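Local coordinates for protein Alpha/beta hydrolase (Legionella pneumophila subsp. pneumophila str. Philadelphia 1, PDB 4EZI) that is of unknown function but has the alpha/beta hydrolase fold and may act as a lipase on triacylglycerols, at residues S228-K233 with S237-I242; T83-N88 with L222-Y227. One frame throughout, in Å; residues are numbered along the deposited sequence.

Contact 1 of 2, residues S228-K233 with S237-I242; sequences SLQTYK and SGFDEI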
loop_
_atom_site.group_PDB
_atom_site.type_symbol
_atom_site.label_atom_id
_atom_site.label_comp_id
_atom_site.label_asym_id
_atom_site.label_seq_id
_atom_site.Cartn_x
_atom_site.Cartn_y
_atom_site.Cartn_z
ATOM N N SER A 228 -12.040 -8.704 -8.300
ATOM C CA SER A 228 -11.623 -9.225 -7.009
ATOM C C SER A 228 -12.757 -9.168 -5.985
ATOM O O SER A 228 -12.952 -10.110 -5.210
ATOM C CB SER A 228 -10.400 -8.420 -6.536
ATOM O OG SER A 228 -9.961 -8.890 -5.267
ATOM N N LEU A 229 -13.512 -8.067 -5.959
ATOM C CA LEU A 229 -14.589 -7.968 -4.989
ATOM C C LEU A 229 -15.687 -8.998 -5.257
ATOM O O LEU A 229 -16.186 -9.633 -4.326
ATOM C CB LEU A 229 -15.154 -6.548 -4.918
ATOM C CG LEU A 229 -15.952 -6.240 -3.651
ATOM C CD1 LEU A 229 -15.048 -6.251 -2.399
ATOM C CD2 LEU A 229 -16.630 -4.893 -3.786
ATOM N N GLN A 230 -16.085 -9.147 -6.516
ATOM C CA GLN A 230 -17.099 -10.145 -6.836
ATOM C C GLN A 230 -16.562 -11.547 -6.540
ATOM O O GLN A 230 -17.310 -12.395 -6.040
ATOM C CB GLN A 230 -17.538 -10.012 -8.295
ATOM C CG GLN A 230 -18.519 -11.073 -8.754
ATOM C CD GLN A 230 -19.875 -11.015 -8.052
ATOM O OE1 GLN A 230 -20.207 -10.045 -7.383
ATOM N NE2 GLN A 230 -20.662 -12.086 -8.198
ATOM N N THR A 231 -15.300 -11.818 -6.845
ATOM C CA THR A 231 -14.695 -13.127 -6.538
ATOM C C THR A 231 -14.819 -13.487 -5.066
ATOM O O THR A 231 -15.270 -14.581 -4.721
ATOM C CB THR A 231 -13.215 -13.178 -6.971
ATOM O OG1 THR A 231 -13.132 -13.105 -8.398
ATOM C CG2 THR A 231 -12.521 -14.444 -6.468
ATOM N N TYR A 232 -14.466 -12.547 -4.195
ATOM C CA TYR A 232 -14.407 -12.858 -2.765
ATOM C C TYR A 232 -15.736 -12.668 -2.040
ATOM O O TYR A 232 -15.984 -13.365 -1.062
ATOM C CB TYR A 232 -13.314 -12.028 -2.070
ATOM C CG TYR A 232 -11.943 -12.589 -2.352
ATOM C CD1 TYR A 232 -11.578 -13.799 -1.784
ATOM C CD2 TYR A 232 -11.032 -11.953 -3.200
ATOM C CE1 TYR A 232 -10.357 -14.376 -2.058
ATOM C CE2 TYR A 232 -9.791 -12.531 -3.452
ATOM C CZ TYR A 232 -9.455 -13.733 -2.853
ATOM O OH TYR A 232 -8.248 -14.352 -3.071
ATOM N N LYS A 233 -16.578 -11.758 -2.510
ATOM C CA LYS A 233 -17.791 -11.352 -1.761
ATOM C C LYS A 233 -19.110 -11.616 -2.479
ATOM O O LYS A 233 -20.156 -11.608 -1.843
ATOM C CB LYS A 233 -17.715 -9.878 -1.387
ATOM C CG LYS A 233 -16.477 -9.500 -0.615
ATOM C CD LYS A 233 -16.339 -10.272 0.714
ATOM C CE LYS A 233 -15.082 -9.880 1.496
ATOM N NZ LYS A 233 -14.846 -10.823 2.630
ATOM N N SER A 237 -24.870 -10.538 -8.953
ATOM C CA SER A 237 -25.399 -11.848 -9.333
ATOM C C SER A 237 -24.334 -12.713 -9.982
ATOM O O SER A 237 -24.367 -13.921 -9.872
ATOM C CB SER A 237 -26.615 -11.711 -10.237
ATOM O OG SER A 237 -26.325 -10.939 -11.389
ATOM N N GLY A 238 -23.408 -12.082 -10.699
ATOM C CA GLY A 238 -22.332 -12.765 -11.374
ATOM C C GLY A 238 -21.480 -11.745 -12.114
ATOM O O GLY A 238 -21.790 -10.557 -12.133
ATOM N N PHE A 239 -20.434 -12.236 -12.764
ATOM C CA PHE A 239 -19.522 -11.367 -13.446
ATOM C C PHE A 239 -20.159 -10.690 -14.652
ATOM O O PHE A 239 -19.671 -9.644 -15.079
ATOM C CB PHE A 239 -18.251 -12.113 -13.858
ATOM C CG PHE A 239 -17.417 -12.594 -12.690
ATOM C CD1 PHE A 239 -16.692 -11.717 -11.922
ATOM C CD2 PHE A 239 -17.360 -13.929 -12.373
ATOM C CE1 PHE A 239 -15.938 -12.157 -10.860
ATOM C CE2 PHE A 239 -16.582 -14.386 -11.305
ATOM C CZ PHE A 239 -15.887 -13.502 -10.554
ATOM N N ASP A 240 -21.185 -11.294 -15.237
ATOM C CA ASP A 240 -21.809 -10.752 -16.443
ATOM C C ASP A 240 -22.786 -9.628 -16.164
ATOM O O ASP A 240 -23.146 -8.886 -17.066
ATOM C CB ASP A 240 -22.463 -11.870 -17.242
ATOM C CG ASP A 240 -21.553 -13.064 -17.358
ATOM O OD1 ASP A 240 -20.415 -12.851 -17.813
ATOM O OD2 ASP A 240 -21.950 -14.167 -16.934
ATOM N N GLU A 241 -23.198 -9.474 -14.913
ATOM C CA GLU A 241 -23.932 -8.288 -14.491
ATOM C C GLU A 241 -22.985 -7.078 -14.500
ATOM O O GLU A 241 -23.403 -5.957 -14.791
ATOM C CB GLU A 241 -24.511 -8.490 -13.081
ATOM C CG GLU A 241 -25.218 -7.235 -12.585
ATOM C CD GLU A 241 -25.879 -7.313 -11.208
ATOM O OE1 GLU A 241 -25.987 -8.416 -10.617
ATOM O OE2 GLU A 241 -26.344 -6.227 -10.750
ATOM N N ILE A 242 -21.724 -7.309 -14.136
ATOM C CA ILE A 242 -20.725 -6.265 -13.975
ATOM C C ILE A 242 -20.089 -5.911 -15.314
ATOM O O ILE A 242 -20.132 -4.754 -15.758
ATOM C CB ILE A 242 -19.648 -6.723 -12.961
ATOM C CG1 ILE A 242 -20.269 -7.054 -11.601
ATOM C CG2 ILE A 242 -18.565 -5.675 -12.833
ATOM C CD1 ILE A 242 -19.323 -7.711 -10.665
#
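The torsions of Gln230 and Phe239 bring the two side chains together. A chi1 of 176° carries Gln230 CG, opposite its backbone N, over the phenyl ring; the bend about CB-CG (chi2 65°) then sends the amide toward Gly238. Phe239 has CG beside its own N and anti to the carbonyl carbon. Gln230 CG sits 4.0 Å from the Phe239 ring centroid, over one face, as a CH-pi contact. Its closest ring atom is Phe239 CE1, at 3.5 Å. The amide plane of Gln230 stands almost upright on the ring plane, at 82°. Beyond the bend, Gln230 NE2 packs 3.7 Å from Gly238 CA. Gln230 OE1 accepts a hydrogen bond from the backbone N of Trp236, in the short connection between the segments.

Thr231 OG1 sits at the edge of the same ring, 3.5 Å from Phe239 CZ. The hydroxyl bonds back to Tyr227 O one helical turn earlier. On another side of Gln230, Ile242 CD1 touches Gln230 CB at 3.8 Å. Within 237-242, Glu241 OE1 accepts from both Ser237 N and Ser237 OG, which reach it from opposite faces of the carboxylate plane. Glu241 OE2 forms a salt bridge with Arg290.

The chemistry across the contact is thus mainly apolar. The glutamine packs through its methylenes, and its amide oxygen ties the last helical turn to the connection.

Contact 2 of 2, residues T83-N88 with L222-Y227; sequences TRFERN and LAYFFY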
loop_
_atom_site.group_PDB
_atom_site.type_symbol
_atom_site.label_atom_id
_atom_site.label_comp_id
_atom_site.label_asym_id
_atom_site.label_seq_id
_atom_site.Cartn_x
_atom_site.Cartn_y
_atom_site.Cartn_z
ATOM N N THR A 83 -0.430 -0.721 -6.319
ATOM C CA THR A 83 -1.135 -1.772 -7.074
ATOM C C THR A 83 -0.139 -2.621 -7.837
ATOM O O THR A 83 0.678 -2.095 -8.600
ATOM C CB THR A 83 -2.089 -1.148 -8.093
ATOM O OG1 THR A 83 -3.047 -0.342 -7.429
ATOM C CG2 THR A 83 -2.791 -2.211 -8.935
ATOM N N ARG A 84 -0.243 -3.931 -7.642
ATOM C CA ARG A 84 0.518 -4.888 -8.406
ATOM C C ARG A 84 -0.446 -5.905 -8.983
ATOM O O ARG A 84 -1.248 -6.493 -8.259
ATOM C CB ARG A 84 1.577 -5.581 -7.539
ATOM C CG ARG A 84 2.532 -4.603 -6.876
ATOM C CD ARG A 84 3.460 -3.885 -7.828
ATOM N NE ARG A 84 4.176 -2.776 -7.159
ATOM C CZ ARG A 84 5.179 -2.896 -6.297
ATOM N NH1 ARG A 84 5.677 -4.069 -5.941
ATOM N NH2 ARG A 84 5.694 -1.794 -5.750
ATOM N N PHE A 85 -0.352 -6.083 -10.290
ATOM C CA PHE A 85 -1.167 -7.031 -11.031
ATOM C C PHE A 85 -0.458 -8.376 -11.252
ATOM O O PHE A 85 -1.103 -9.336 -11.700
ATOM C CB PHE A 85 -1.482 -6.475 -12.436
ATOM C CG PHE A 85 -2.269 -5.194 -12.445
ATOM C CD1 PHE A 85 -3.630 -5.200 -12.330
ATOM C CD2 PHE A 85 -1.629 -3.987 -12.603
ATOM C CE1 PHE A 85 -4.331 -3.991 -12.349
ATOM C CE2 PHE A 85 -2.335 -2.785 -12.647
ATOM C CZ PHE A 85 -3.667 -2.793 -12.511
ATOM N N GLU A 86 0.853 -8.401 -11.033
ATOM C CA GLU A 86 1.707 -9.563 -11.217
ATOM C C GLU A 86 2.063 -10.161 -9.872
ATOM O O GLU A 86 2.554 -9.465 -8.952
ATOM C CB GLU A 86 2.980 -9.166 -11.936
ATOM C CG GLU A 86 2.756 -8.491 -13.284
ATOM C CD GLU A 86 4.018 -7.890 -13.864
ATOM O OE1 GLU A 86 5.083 -8.538 -13.792
ATOM O OE2 GLU A 86 3.938 -6.762 -14.412
ATOM N N ARG A 87 1.858 -11.465 -9.750
ATOM C CA ARG A 87 2.101 -12.185 -8.498
ATOM C C ARG A 87 3.506 -11.927 -7.945
ATOM O O ARG A 87 3.704 -11.755 -6.751
ATOM C CB ARG A 87 1.894 -13.711 -8.703
ATOM C CG ARG A 87 2.404 -14.530 -7.548
ATOM C CD ARG A 87 2.028 -15.978 -7.659
ATOM N NE ARG A 87 0.614 -16.228 -7.479
ATOM C CZ ARG A 87 0.003 -16.258 -6.303
ATOM N NH1 ARG A 87 0.650 -16.029 -5.158
ATOM N NH2 ARG A 87 -1.286 -16.540 -6.277
ATOM N N ASN A 88 4.489 -11.970 -8.843
ATOM C CA ASN A 88 5.876 -11.935 -8.430
ATOM C C ASN A 88 6.486 -10.533 -8.368
ATOM O O ASN A 88 7.632 -10.393 -7.939
ATOM C CB ASN A 88 6.719 -12.867 -9.307
ATOM C CG ASN A 88 6.409 -14.311 -9.018
ATOM O OD1 ASN A 88 6.793 -14.844 -7.986
ATOM N ND2 ASN A 88 5.672 -14.962 -9.930
ATOM N N LEU A 222 -10.193 -0.467 -12.098
ATOM C CA LEU A 222 -11.597 -0.819 -11.884
ATOM C C LEU A 222 -11.862 -2.271 -12.216
ATOM O O LEU A 222 -12.640 -2.933 -11.526
ATOM C CB LEU A 222 -12.525 0.106 -12.686
ATOM C CG LEU A 222 -12.537 1.546 -12.170
ATOM C CD1 LEU A 222 -13.250 2.443 -13.176
ATOM C CD2 LEU A 222 -13.167 1.677 -10.795
ATOM N N ALA A 223 -11.242 -2.759 -13.281
ATOM C CA ALA A 223 -11.365 -4.179 -13.629
ATOM C C ALA A 223 -10.865 -5.055 -12.454
ATOM O O ALA A 223 -11.546 -5.985 -12.013
ATOM C CB ALA A 223 -10.562 -4.458 -14.888
ATOM N N TYR A 224 -9.699 -4.703 -11.930
ATOM C CA TYR A 224 -9.124 -5.456 -10.811
ATOM C C TYR A 224 -10.041 -5.402 -9.596
ATOM O O TYR A 224 -10.320 -6.401 -8.926
ATOM C CB TYR A 224 -7.747 -4.865 -10.497
ATOM C CG TYR A 224 -6.722 -5.649 -9.702
ATOM C CD1 TYR A 224 -6.868 -6.990 -9.385
ATOM C CD2 TYR A 224 -5.538 -5.039 -9.349
ATOM C CE1 TYR A 224 -5.841 -7.693 -8.779
ATOM C CE2 TYR A 224 -4.493 -5.754 -8.741
ATOM C CZ TYR A 224 -4.653 -7.068 -8.449
ATOM O OH TYR A 224 -3.626 -7.782 -7.882
ATOM N N PHE A 225 -10.532 -4.201 -9.286
ATOM C CA PHE A 225 -11.313 -4.012 -8.100
ATOM C C PHE A 225 -12.611 -4.818 -8.118
ATOM O O PHE A 225 -12.915 -5.549 -7.189
ATOM C CB PHE A 225 -11.627 -2.512 -7.873
ATOM C CG PHE A 225 -12.420 -2.271 -6.618
ATOM C CD1 PHE A 225 -11.797 -2.325 -5.382
ATOM C CD2 PHE A 225 -13.787 -2.079 -6.654
ATOM C CE1 PHE A 225 -12.493 -2.189 -4.216
ATOM C CE2 PHE A 225 -14.491 -1.936 -5.468
ATOM C CZ PHE A 225 -13.839 -1.988 -4.256
ATOM N N PHE A 226 -13.393 -4.665 -9.177
ATOM C CA PHE A 226 -14.672 -5.358 -9.221
ATOM C C PHE A 226 -14.526 -6.849 -9.467
ATOM O O PHE A 226 -15.314 -7.647 -8.955
ATOM C CB PHE A 226 -15.653 -4.674 -10.189
ATOM C CG PHE A 226 -16.137 -3.348 -9.674
ATOM C CD1 PHE A 226 -17.004 -3.296 -8.596
ATOM C CD2 PHE A 226 -15.703 -2.186 -10.230
ATOM C CE1 PHE A 226 -17.445 -2.073 -8.086
ATOM C CE2 PHE A 226 -16.143 -0.958 -9.737
ATOM C CZ PHE A 226 -16.999 -0.904 -8.663
ATOM N N TYR A 227 -13.504 -7.265 -10.230
ATOM C CA TYR A 227 -13.262 -8.696 -10.400
ATOM C C TYR A 227 -12.930 -9.343 -9.052
ATOM O O TYR A 227 -13.481 -10.390 -8.676
ATOM C CB TYR A 227 -12.168 -8.936 -11.444
ATOM C CG TYR A 227 -11.792 -10.380 -11.585
ATOM C CD1 TYR A 227 -12.727 -11.343 -11.896
ATOM C CD2 TYR A 227 -10.501 -10.801 -11.378
ATOM C CE1 TYR A 227 -12.392 -12.692 -12.003
ATOM C CE2 TYR A 227 -10.150 -12.137 -11.480
ATOM C CZ TYR A 227 -11.108 -13.088 -11.776
ATOM O OH TYR A 227 -10.767 -14.428 -11.881
#
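The irregular segment 83-88 passes one side of segment 222-227 of helix 218-233, with Phe85 CA and Tyr224 CA 8.1 Å apart. Tyr224 makes all the contacts from the helix. Its CG is opposite the backbone N (chi1 -161°), and the side chain extends toward the loop. At its far end, Tyr224 OH donates a hydrogen bond of 2.7 Å to Arg84 O. The hydroxyl oxygen lies in the carbonyl plane, with a C=O...O angle of 151°. This bond holds the phenol end against the loop backbone.

Phe85 lies beside the same ring. The two rings are near parallel, with planes at 29°, but they are slid apart and barely overlap. Their centroids are 5.0 Å apart. The touching parts are Phe85 CE1 and Tyr224 CD2, at 3.4 Å. Thr83 adds its methyl group: CG2 sits at the edge of the tyrosine ring, in plane, 3.9 Å from Tyr224 CE2. The same methyl also rests on one face of Phe85, offset toward the rim.

Tyr131 stacks on Tyr224, and its hydroxyl hydrogen-bonds Thr83 OG1. Val261 and Ile264 of helix 261-267 pack on Phe85.

The segment 83-88 follows strand 74-80 of the central sheet. Thr83 touches the probable nucleophile elbow and Ser-His-Asp triad (Ser169, His351, Asp318), and a bound PEG fragment lies close by. The helix belongs to the insertion between strands 193-197 and 310-314, probably the cap. In the alpha/beta hydrolase fold the loop in this place commonly forms part of the oxyanion hole, and it may do so here.

Both contacts use helix 218-233, and their centres are 14 Å apart on the same side of the chain's centre. Contact 2 takes 222-227 and contact 1 the next residues, 228-233. Along the chain they come in series: contact 2 joins parts 134 residues apart at their closest ends, while contact 1 spans a short connection. They also touch directly. Phe239 CE1 lies 3.5 Å from Tyr227 CD1, and Ile242 CG2 lies 4.1 Å from Phe226 CB. One helix, probably part of the cap, thus ties segment 237-242, with its weakly bonded helical turn farther from the chain's centre, to the loop by the probable active site.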